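Local coordinates for protein fructose 1-phosphate kinase (Staphylococcus aureus, PDB 2JG5) that probably phosphorylates fructose 1-phosphate to fructose 1,6-bisphosphate with ATP, and may act likewise on tagatose 6-phosphate, as a member of the pfkB carbohydrate kinase family, at residues L218-G222 against K233-P237. Numbering follows the deposited sequence.
Sequences LGGDG and KAVNP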
loop_
_atom_site.group_PDB
_atom_site.type_symbol
_atom_site.label_atom_id
_atom_site.label_comp_id
_atom_site.label_asym_id
_atom_site.label_seq_id
_atom_site.Cartn_x
_atom_site.Cartn_y
_atom_site.Cartn_z
ATOM N N LEU A 218 13.338 -31.517 2.149
ATOM C CA LEU A 218 12.869 -32.325 3.265
ATOM C C LEU A 218 12.660 -31.468 4.510
ATOM O O LEU A 218 12.513 -31.985 5.619
ATOM C CB LEU A 218 13.852 -33.466 3.544
ATOM C CG LEU A 218 14.302 -34.309 2.348
ATOM C CD1 LEU A 218 15.464 -35.213 2.752
ATOM C CD2 LEU A 218 13.146 -35.114 1.758
ATOM N N GLY A 219 12.640 -30.151 4.310
ATOM C CA GLY A 219 12.436 -29.192 5.393
ATOM C C GLY A 219 13.629 -29.175 6.323
ATOM O O GLY A 219 14.777 -29.131 5.868
ATOM N N GLY A 220 13.360 -29.239 7.624
ATOM C CA GLY A 220 14.421 -29.246 8.626
ATOM C C GLY A 220 15.228 -30.538 8.665
ATOM O O GLY A 220 16.080 -30.712 9.543
ATOM N N ASP A 221 14.947 -31.448 7.729
ATOM C CA ASP A 221 15.655 -32.728 7.638
ATOM C C ASP A 221 16.635 -32.711 6.480
ATOM O O ASP A 221 17.182 -33.751 6.100
ATOM C CB ASP A 221 14.668 -33.891 7.489
ATOM C CG ASP A 221 13.789 -34.074 8.711
ATOM O OD1 ASP A 221 13.811 -33.202 9.609
ATOM O OD2 ASP A 221 13.072 -35.098 8.779
ATOM N N GLY A 222 16.846 -31.520 5.924
ATOM C CA GLY A 222 17.775 -31.334 4.825
ATOM C C GLY A 222 17.140 -31.443 3.456
ATOM O O GLY A 222 16.011 -31.003 3.245
ATOM N N LYS A 233 22.907 -36.495 -0.272
ATOM C CA LYS A 233 22.158 -36.140 0.924
ATOM C C LYS A 233 22.804 -34.965 1.633
ATOM O O LYS A 233 23.982 -35.015 2.005
ATOM C CB LYS A 233 22.011 -37.340 1.864
ATOM C CG LYS A 233 21.210 -37.057 3.133
ATOM C CD LYS A 233 19.758 -36.706 2.838
ATOM C CE LYS A 233 19.045 -36.162 4.061
ATOM N NZ LYS A 233 18.661 -37.240 5.025
ATOM N N ALA A 234 22.028 -33.900 1.797
ATOM C CA ALA A 234 22.440 -32.767 2.617
ATOM C C ALA A 234 21.696 -32.807 3.946
ATOM O O ALA A 234 20.489 -33.089 3.996
ATOM C CB ALA A 234 22.181 -31.468 1.904
ATOM N N VAL A 235 22.424 -32.548 5.025
ATOM C CA VAL A 235 21.831 -32.486 6.347
ATOM C C VAL A 235 22.237 -31.151 6.986
ATOM O O VAL A 235 23.424 -30.876 7.176
ATOM C CB VAL A 235 22.269 -33.703 7.211
ATOM C CG1 VAL A 235 22.142 -33.401 8.686
ATOM C CG2 VAL A 235 21.466 -34.955 6.843
ATOM N N ASN A 236 21.251 -30.316 7.297
ATOM C CA ASN A 236 21.532 -29.011 7.884
ATOM C C ASN A 236 21.553 -29.035 9.413
ATOM O O ASN A 236 20.924 -29.907 10.026
ATOM C CB ASN A 236 20.566 -27.933 7.345
ATOM C CG ASN A 236 19.098 -28.338 7.425
ATOM O OD1 ASN A 236 18.479 -28.645 6.410
ATOM N ND2 ASN A 236 18.534 -28.318 8.624
ATOM N N PRO A 237 22.277 -28.081 10.038
ATOM C CA PRO A 237 22.275 -28.011 11.501
ATOM C C PRO A 237 20.872 -27.752 12.043
ATOM O O PRO A 237 20.068 -27.077 11.397
ATOM C CB PRO A 237 23.190 -26.814 11.801
ATOM C CG PRO A 237 23.196 -26.014 10.552
ATOM C CD PRO A 237 23.110 -27.018 9.448
#
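Residues 218-222 form the tight turn between strands 214-217 and 223-226, and residues 233-237 are the end of strand 230-235 and the loop that follows. The turn is closed by its own backbone: Leu218 N donates to Gly222 O at 2.9 Å, Asp221 N to Leu218 O at 3.3 Å and Gly222 N to Gly219 O at 3.2 Å. The nearest CA pair across the two segments is Gly222 and Val235, 4.5 Å apart. No conventional hydrogen bond joins the two segments. Instead, Gly222 CA makes a CA-H...O contact with Ala234 O at 3.3 Å. A CB on Gly222 would clash with that oxygen, and its backbone angles also call for glycine. At Gly219 the positive phi alone favours glycine.

Asn236 covers the turn from the strand side. Asn236 OD1 lies 3.2 Å from Gly222 CA, and Asn236 ND2 lies 3.5 Å from Gly220 O. Asn236 ND2 also makes a weak hydrogen bond to Pro237 O at 3.4 Å. At the other end, the Lys233 side chain leaves the strand sideways and reaches across to the turn. Lys233 CE packs 3.9 Å from Leu218 CD1 and 3.7 Å from Asp221 O. Leu218 and Lys233 both also touch Ile224. The Asp221 CB points away from the strand.

Ala234 and Asn236 rest on helix 265-280. The backbone pairing of Ala234 with Ala223 carries on the antiparallel sheet just beyond the turn. This is a beta-hairpin turn packed against the end of strand 230-235, the neighbour of the hairpin's second strand 223-226, in the peripheral antiparallel sheet of a ribokinase-like fold.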